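Local coordinates for protein sphingomyelinase-c (Listeria ivanovii, PDB 1ZWX) that belongs to the DNase I-like endonuclease/exonuclease/phosphatase family and folds as a compact alpha/beta protein with two six-stranded mixed beta sheets, at residues 40-43 / 44-47; 31-34 / 35-39; 138-142 / 143-147. All blocks are in the same frame, centred on the assembly; numbering follows the deposited sequence.

Contact 1: residues 40-43 / 44-47; sequences QADY and MKNN
Tyr43 and Met44 form a Met-aromatic pair at a short 3-10 turn, in the link between helix 31-39 and strand 49-55. Their side chains run side by side. Met44 CG lies over one ring face, displaced toward the rim, 4.0 Å from the Tyr43 ring centroid; SD stands obliquely, and Met44 CE runs on to 3.6 Å from Tyr43 CE1. The bend at Met44 chi2 (-70°) folds the thioether along the ring instead of away from it. This half is tightly packed: Phe288 meets the Tyr43 ring edge-to-face, and Val50 and Leu52 of strand 49-55 touch Met44. Two backbone bonds close the turn, Met44 N to Ala41 O at 3.2 Å and Lys45 N to Asp42 O at 2.9 Å. The other half is looser and wetter. Lys45 passes obliquely over Asp42, its CE 3.3 Å from Asp42 OD1, yet Asp42 OD1 and Lys45 NZ remain 4.6 Å apart, so the opposite charges do not touch. Instead the ammonium gives hydrogen bonds to two waters. One of these, 3.1 Å from Lys45 NZ, donates in turn to Gln40 O at 3.0 Å.

Contact 2: residues 31-34 / 35-39; sequences QMHR and ADLIA
His33 O is gripped by two backbone amides one turn further along helix 31-39, the alpha-helical crossover of the beta-alpha-beta unit between strands 12-20 and 49-55. Leu37 N approaches it in the carbonyl plane at 3.0 Å, with an N-H...O angle of 165°; Asp36 N adds a weak, more bent bond. Equivalent i to i+4 bonds flank this one, from Ala35 N to Gln31 O and from Ile38 N to Arg34 O.

The side chains follow the same spacing. Setting His33 CG opposite the backbone N (chi1 -178°) swings the imidazole along the helix until one face meets Leu37. Leu37 CG sits 4.0 Å from the ring centroid, a CH-pi contact, while Leu37 CD1 reaches the CD2 side of the ring and Leu37 CD2 the CE1 side, with His33 NE2 close to both. Trp274 of strand 274-278 touches both residues. Beside Leu37, Ile38 CG1 lies 3.2 Å from Arg34 O, packing against the peptide that its own N-H binds. The Arg34 guanidinium is turned away to the backbone carbonyls of Trp29, Val18, Tyr19 and Phe288, which tie the helix to strand 12-20 and its surroundings.

Asp36 is held by partners on the neighbouring helix 58-67: Asn67 bonds OD1, and Arg63 makes a salt bridge to OD2. Its charge is thus probably well compensated. A water in the imidazole plane joins the two segments here, lying 2.6 Å from His33 ND1 and donating a hydrogen bond to Asp36 OD2.

Contact 3: residues 138-142 / 143-147; sequences IMKNG and KPYHI
Ile138 and Tyr145 face each other as a hydrogen-bonded antiparallel pair, with Ile138 N giving its hydrogen to Tyr145 O at 2.9 Å and Tyr145 N returning one to Ile138 O. Their side chains rise on the same side of the sheet and slant across each other. Ile138 CG1, placed between the backbone N and carbonyl carbon (chi1 62°), presses on Tyr145 CB at 3.8 Å and touches Ile147 CD1 at 4.0 Å, filling the notch between these two alternate side chains of strand 143-147.

The tyrosine ring leans back toward the turn and meets two bumps of strand 138-140, both obliquely: Ile138 CD1 lies near ring atom CD2, and Lys140 CB fits against Tyr145 CE2 at 3.7 Å. Beyond CB, Lys140 leads away to a salt bridge with Asp48, while Tyr145 OH reaches Pro8 O. Phe11 stacks on the same ring, and Ile189 and Phe191 of strand 189-193 also touch Tyr145.

On the other face, Met139 curls across to Pro144 of the non-hydrogen-bonded pair: its SD rests 3.8 Å from Pro144 CB, and its CE comes to 3.6 Å from Lys143 N.

At the hairpin's tip, Lys143 lies beside the turn, its chain bent at chi3 (-63°), which brings CE to 3.4 Å from Lys140 O. A water accepts from both Lys143 NZ and Asn141 ND2, bridging turn and strand. Asn141 and Gly142 occupy the corner positions, both with positive phi, and Lys140 and Lys143 close it with a reciprocal pair of backbone bonds: a beta hairpin with a two-residue loop, Asn141-Gly142, in a type I' turn.

How the contacts relate
The three contacts follow one another along the chain: contact 2 on helix 31-39, contact 1 directly after it, contact 3 about ninety residues later. Contacts 1 and 2 lie 13 Å apart between centres and touch, Tyr43 OH coming to 3.3 Å from Ile38 CG2. Together they make up most of the crossover from strand 12-20 to strand 49-55, parallel neighbours in one six-stranded sheet. Contact 3 belongs to the other six-stranded sheet, where strands 132-140 and 143-151 are adjacent; its centre is 20 Å from that of contact 1 and 29 Å from that of contact 2. In this DNase I-like fold, contacts 1 and 2 thus belong to a connection between strands of one sheet, contact 3 to a hairpin within the other.

Contact 1: residues 40-43 / 44-47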
loop_
_atom_site.group_PDB
_atom_site.type_symbol
_atom_site.label_atom_id
_atom_site.label_comp_id
_atom_site.label_asym_id
_atom_site.label_seq_id
_atom_site.Cartn_x
_atom_site.Cartn_y
_atom_site.Cartn_z
ATOM N N GLN A 40 3.432 -15.624 -6.985
ATOM C CA GLN A 40 3.058 -17.061 -6.927
ATOM C C GLN A 40 2.257 -17.447 -5.693
ATOM O O GLN A 40 1.800 -18.590 -5.580
ATOM C CB GLN A 40 4.317 -17.943 -6.960
ATOM C CG GLN A 40 5.070 -17.891 -8.298
ATOM C CD GLN A 40 6.485 -18.450 -8.213
ATOM O OE1 GLN A 40 6.925 -18.987 -7.181
ATOM N NE2 GLN A 40 7.206 -18.317 -9.299
ATOM N N ALA A 41 2.083 -16.513 -4.759
ATOM C CA ALA A 41 1.472 -16.835 -3.465
ATOM C C ALA A 41 -0.062 -16.866 -3.595
ATOM O O ALA A 41 -0.645 -16.132 -4.402
ATOM C CB ALA A 41 1.879 -15.815 -2.398
ATOM N N ASP A 42 -0.684 -17.712 -2.780
ATOM C CA ASP A 42 -2.142 -17.827 -2.756
ATOM C C ASP A 42 -2.836 -16.530 -2.354
ATOM O O ASP A 42 -3.911 -16.216 -2.895
ATOM C CB ASP A 42 -2.568 -18.990 -1.870
ATOM C CG ASP A 42 -2.286 -20.348 -2.517
ATOM O OD1 ASP A 42 -2.020 -20.400 -3.747
ATOM O OD2 ASP A 42 -2.329 -21.365 -1.790
ATOM N N TYR A 43 -2.221 -15.749 -1.448
ATOM C CA TYR A 43 -2.880 -14.530 -0.991
ATOM C C TYR A 43 -3.047 -13.509 -2.113
ATOM O O TYR A 43 -3.896 -12.622 -2.025
ATOM C CB TYR A 43 -2.183 -13.928 0.245
ATOM C CG TYR A 43 -0.935 -13.112 -0.074
ATOM C CD1 TYR A 43 -1.029 -11.752 -0.412
ATOM C CD2 TYR A 43 0.336 -13.693 -0.015
ATOM C CE1 TYR A 43 0.109 -11.001 -0.699
ATOM C CE2 TYR A 43 1.486 -12.938 -0.294
ATOM C CZ TYR A 43 1.368 -11.607 -0.641
ATOM O OH TYR A 43 2.504 -10.862 -0.926
ATOM N N MET A 44 -2.259 -13.644 -3.177
ATOM C CA MET A 44 -2.363 -12.744 -4.324
ATOM C C MET A 44 -3.452 -13.139 -5.322
ATOM O O MET A 44 -3.791 -12.365 -6.203
ATOM C CB MET A 44 -1.010 -12.583 -5.021
ATOM C CG MET A 44 -0.083 -11.647 -4.237
ATOM S SD MET A 44 -0.702 -9.937 -4.334
ATOM C CE MET A 44 0.690 -8.995 -3.680
ATOM N N LYS A 45 -4.006 -14.329 -5.157
ATOM C CA LYS A 45 -5.094 -14.787 -6.057
ATOM C C LYS A 45 -6.462 -14.304 -5.567
ATOM O O LYS A 45 -6.631 -13.950 -4.397
ATOM C CB LYS A 45 -5.113 -16.316 -6.114
ATOM C CG LYS A 45 -3.790 -16.941 -6.489
ATOM C CD LYS A 45 -3.836 -18.457 -6.313
ATOM C CE LYS A 45 -2.512 -19.109 -6.725
ATOM N NZ LYS A 45 -1.932 -18.547 -7.987
ATOM N N ASN A 46 -7.434 -14.302 -6.477
ATOM C CA ASN A 46 -8.839 -14.093 -6.138
ATOM C C ASN A 46 -9.186 -12.708 -5.572
ATOM O O ASN A 46 -10.120 -12.578 -4.765
ATOM C CB ASN A 46 -9.338 -15.189 -5.195
ATOM C CG ASN A 46 -9.018 -16.578 -5.695
ATOM O OD1 ASN A 46 -9.185 -16.884 -6.897
ATOM N ND2 ASN A 46 -8.515 -17.434 -4.780
ATOM N N ASN A 47 -8.457 -11.675 -6.001
ATOM C CA ASN A 47 -8.800 -10.302 -5.613
ATOM C C ASN A 47 -9.436 -9.597 -6.783
ATOM O O ASN A 47 -9.118 -9.913 -7.923
ATOM C CB ASN A 47 -7.514 -9.539 -5.178
ATOM C CG ASN A 47 -6.895 -10.130 -3.924
ATOM O OD1 ASN A 47 -5.831 -10.798 -3.965
ATOM N ND2 ASN A 47 -7.566 -9.945 -2.804
HETATM O O HOH W 1 0.946 -19.747 -8.246
HETATM O O HOH W 2 -0.670 -16.131 -6.921
#

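Contact 2: residues 31-34 / 35-39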
loop_
_atom_site.group_PDB
_atom_site.type_symbol
_atom_site.label_atom_id
_atom_site.label_comp_id
_atom_site.label_asym_id
_atom_site.label_seq_id
_atom_site.Cartn_x
_atom_site.Cartn_y
_atom_site.Cartn_z
ATOM N N GLN A 31 15.110 -9.129 -3.378
ATOM C CA GLN A 31 14.088 -8.387 -4.142
ATOM C C GLN A 31 13.625 -9.125 -5.407
ATOM O O GLN A 31 12.415 -9.294 -5.637
ATOM C CB GLN A 31 14.578 -6.958 -4.501
ATOM C CG GLN A 31 14.774 -6.045 -3.246
ATOM C CD GLN A 31 16.218 -5.981 -2.758
ATOM O OE1 GLN A 31 16.843 -7.015 -2.534
ATOM N NE2 GLN A 31 16.737 -4.748 -2.529
ATOM N N MET A 32 14.571 -9.550 -6.241
ATOM C CA MET A 32 14.195 -10.252 -7.476
ATOM C C MET A 32 13.455 -11.569 -7.238
ATOM O O MET A 32 12.507 -11.904 -7.957
ATOM C CB MET A 32 15.421 -10.488 -8.367
ATOM C CG MET A 32 16.091 -9.212 -8.818
ATOM S SD MET A 32 15.095 -8.124 -9.858
ATOM C CE MET A 32 14.682 -9.067 -11.322
ATOM N N HIS A 33 13.888 -12.313 -6.228
ATOM C CA HIS A 33 13.296 -13.593 -5.955
ATOM C C HIS A 33 11.902 -13.424 -5.312
ATOM O O HIS A 33 10.961 -14.192 -5.593
ATOM C CB HIS A 33 14.206 -14.402 -5.052
ATOM C CG HIS A 33 13.688 -15.774 -4.748
ATOM N ND1 HIS A 33 13.287 -16.657 -5.730
ATOM C CD2 HIS A 33 13.515 -16.416 -3.570
ATOM C CE1 HIS A 33 12.883 -17.783 -5.167
ATOM N NE2 HIS A 33 13.022 -17.666 -3.859
ATOM N N ARG A 34 11.778 -12.407 -4.469
ATOM C CA ARG A 34 10.517 -12.174 -3.775
ATOM C C ARG A 34 9.480 -11.657 -4.753
ATOM O O ARG A 34 8.297 -11.888 -4.536
ATOM C CB ARG A 34 10.694 -11.254 -2.570
ATOM C CG ARG A 34 11.334 -11.951 -1.357
ATOM C CD ARG A 34 11.306 -11.072 -0.096
ATOM N NE ARG A 34 12.219 -9.937 -0.213
ATOM C CZ ARG A 34 11.848 -8.652 -0.263
ATOM N NH1 ARG A 34 10.562 -8.302 -0.171
ATOM N NH2 ARG A 34 12.767 -7.709 -0.399
ATOM N N ALA A 35 9.911 -10.985 -5.826
ATOM C CA ALA A 35 9.013 -10.589 -6.902
ATOM C C ALA A 35 8.325 -11.820 -7.536
ATOM O O ALA A 35 7.187 -11.709 -8.024
ATOM C CB ALA A 35 9.750 -9.773 -7.976
ATOM N N ASP A 36 9.008 -12.974 -7.518
ATOM C CA ASP A 36 8.407 -14.244 -7.971
ATOM C C ASP A 36 7.549 -14.887 -6.909
ATOM O O ASP A 36 6.415 -15.292 -7.192
ATOM C CB ASP A 36 9.483 -15.241 -8.441
ATOM C CG ASP A 36 10.192 -14.799 -9.688
ATOM O OD1 ASP A 36 9.632 -14.013 -10.471
ATOM O OD2 ASP A 36 11.349 -15.236 -9.918
ATOM N N LEU A 37 8.076 -14.983 -5.688
ATOM C CA LEU A 37 7.385 -15.610 -4.571
ATOM C C LEU A 37 6.027 -14.956 -4.280
ATOM O O LEU A 37 5.015 -15.641 -4.052
ATOM C CB LEU A 37 8.237 -15.548 -3.305
ATOM C CG LEU A 37 9.503 -16.415 -3.220
ATOM C CD1 LEU A 37 10.022 -16.350 -1.786
ATOM C CD2 LEU A 37 9.193 -17.885 -3.646
ATOM N N ILE A 38 6.031 -13.629 -4.266
ATOM C CA ILE A 38 4.822 -12.865 -3.976
ATOM C C ILE A 38 3.750 -13.120 -5.054
ATOM O O ILE A 38 2.592 -13.362 -4.722
ATOM C CB ILE A 38 5.125 -11.333 -3.866
ATOM C CG1 ILE A 38 5.907 -11.009 -2.585
ATOM C CG2 ILE A 38 3.825 -10.505 -3.971
ATOM C CD1 ILE A 38 6.609 -9.611 -2.668
ATOM N N ALA A 39 4.124 -13.021 -6.327
ATOM C CA ALA A 39 3.170 -13.220 -7.419
ATOM C C ALA A 39 2.657 -14.676 -7.523
ATOM O O ALA A 39 1.552 -14.908 -8.065
ATOM C CB ALA A 39 3.756 -12.760 -8.743
HETATM O O HOH W 3 13.197 -16.168 -8.310
#

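Contact 3: residues 138-142 / 143-147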
loop_
_atom_site.group_PDB
_atom_site.type_symbol
_atom_site.label_atom_id
_atom_site.label_comp_id
_atom_site.label_asym_id
_atom_site.label_seq_id
_atom_site.Cartn_x
_atom_site.Cartn_y
_atom_site.Cartn_z
ATOM N N ILE A 138 -12.350 1.634 -11.881
ATOM C CA ILE A 138 -12.502 0.382 -12.610
ATOM C C ILE A 138 -13.998 0.146 -12.840
ATOM O O ILE A 138 -14.839 0.653 -12.085
ATOM C CB ILE A 138 -11.894 -0.866 -11.869
ATOM C CG1 ILE A 138 -12.572 -1.135 -10.540
ATOM C CG2 ILE A 138 -10.338 -0.711 -11.629
ATOM C CD1 ILE A 138 -12.977 -2.587 -10.367
ATOM N N MET A 139 -14.304 -0.670 -13.847
ATOM C CA MET A 139 -15.673 -1.162 -14.069
ATOM C C MET A 139 -15.702 -2.658 -13.892
ATOM O O MET A 139 -14.948 -3.402 -14.576
ATOM C CB MET A 139 -16.132 -0.770 -15.472
ATOM C CG MET A 139 -16.277 0.727 -15.693
ATOM S SD MET A 139 -17.654 1.390 -14.666
ATOM C CE MET A 139 -19.048 0.492 -15.350
ATOM N N LYS A 140 -16.553 -3.102 -12.973
ATOM C CA LYS A 140 -16.796 -4.506 -12.755
ATOM C C LYS A 140 -18.279 -4.798 -13.101
ATOM O O LYS A 140 -19.182 -4.395 -12.368
ATOM C CB LYS A 140 -16.503 -4.902 -11.312
ATOM C CG LYS A 140 -16.665 -6.400 -11.016
ATOM C CD LYS A 140 -16.507 -6.704 -9.535
ATOM C CE LYS A 140 -16.758 -8.176 -9.208
ATOM N NZ LYS A 140 -16.530 -8.605 -7.806
ATOM N N ASN A 141 -18.499 -5.485 -14.219
ATOM C CA ASN A 141 -19.842 -5.960 -14.590
ATOM C C ASN A 141 -20.881 -4.832 -14.547
ATOM O O ASN A 141 -21.949 -5.001 -13.952
ATOM C CB ASN A 141 -20.246 -7.138 -13.703
ATOM C CG ASN A 141 -19.275 -8.331 -13.817
ATOM O OD1 ASN A 141 -18.677 -8.553 -14.869
ATOM N ND2 ASN A 141 -19.092 -9.070 -12.718
ATOM N N GLY A 142 -20.530 -3.682 -15.120
ATOM C CA GLY A 142 -21.452 -2.557 -15.291
ATOM C C GLY A 142 -21.442 -1.582 -14.122
ATOM O O GLY A 142 -22.199 -0.584 -14.117
ATOM N N LYS A 143 -20.574 -1.864 -13.148
ATOM C CA LYS A 143 -20.564 -1.125 -11.882
ATOM C C LYS A 143 -19.198 -0.482 -11.617
ATOM O O LYS A 143 -18.165 -1.149 -11.717
ATOM C CB LYS A 143 -20.921 -2.092 -10.756
ATOM C CG LYS A 143 -22.356 -2.632 -10.865
ATOM C CD LYS A 143 -22.622 -3.756 -9.874
ATOM C CE LYS A 143 -21.733 -4.951 -10.139
ATOM N NZ LYS A 143 -21.791 -5.997 -9.073
ATOM N N PRO A 144 -19.198 0.815 -11.260
ATOM C CA PRO A 144 -17.937 1.510 -10.987
ATOM C C PRO A 144 -17.412 1.337 -9.559
ATOM O O PRO A 144 -18.196 1.240 -8.567
ATOM C CB PRO A 144 -18.277 2.963 -11.270
ATOM C CG PRO A 144 -19.810 3.067 -10.977
ATOM C CD PRO A 144 -20.386 1.683 -11.064
ATOM N N TYR A 145 -16.082 1.296 -9.453
ATOM C CA TYR A 145 -15.406 1.200 -8.153
ATOM C C TYR A 145 -14.209 2.121 -8.231
ATOM O O TYR A 145 -13.540 2.182 -9.265
ATOM C CB TYR A 145 -14.978 -0.228 -7.795
ATOM C CG TYR A 145 -16.114 -1.203 -7.634
ATOM C CD1 TYR A 145 -16.595 -1.552 -6.389
ATOM C CD2 TYR A 145 -16.712 -1.790 -8.760
ATOM C CE1 TYR A 145 -17.672 -2.471 -6.248
ATOM C CE2 TYR A 145 -17.767 -2.689 -8.634
ATOM C CZ TYR A 145 -18.237 -3.034 -7.399
ATOM O OH TYR A 145 -19.278 -3.929 -7.325
ATOM N N HIS A 146 -14.008 2.914 -7.170
ATOM C CA HIS A 146 -12.939 3.923 -7.128
ATOM C C HIS A 146 -11.944 3.478 -6.054
ATOM O O HIS A 146 -12.338 3.099 -4.939
ATOM C CB HIS A 146 -13.496 5.334 -6.841
ATOM C CG HIS A 146 -14.567 5.768 -7.805
ATOM N ND1 HIS A 146 -14.310 6.620 -8.853
ATOM C CD2 HIS A 146 -15.886 5.450 -7.888
ATOM C CE1 HIS A 146 -15.430 6.825 -9.538
ATOM N NE2 HIS A 146 -16.402 6.144 -8.960
ATOM N N ILE A 147 -10.653 3.461 -6.410
ATOM C CA ILE A 147 -9.636 2.936 -5.485
ATOM C C ILE A 147 -8.486 3.922 -5.473
ATOM O O ILE A 147 -7.985 4.315 -6.536
ATOM C CB ILE A 147 -9.086 1.534 -5.869
ATOM C CG1 ILE A 147 -10.188 0.472 -5.827
ATOM C CG2 ILE A 147 -7.944 1.119 -4.922
ATOM C CD1 ILE A 147 -10.841 0.259 -7.237
HETATM O O HOH W 4 -20.658 -8.270 -10.137
#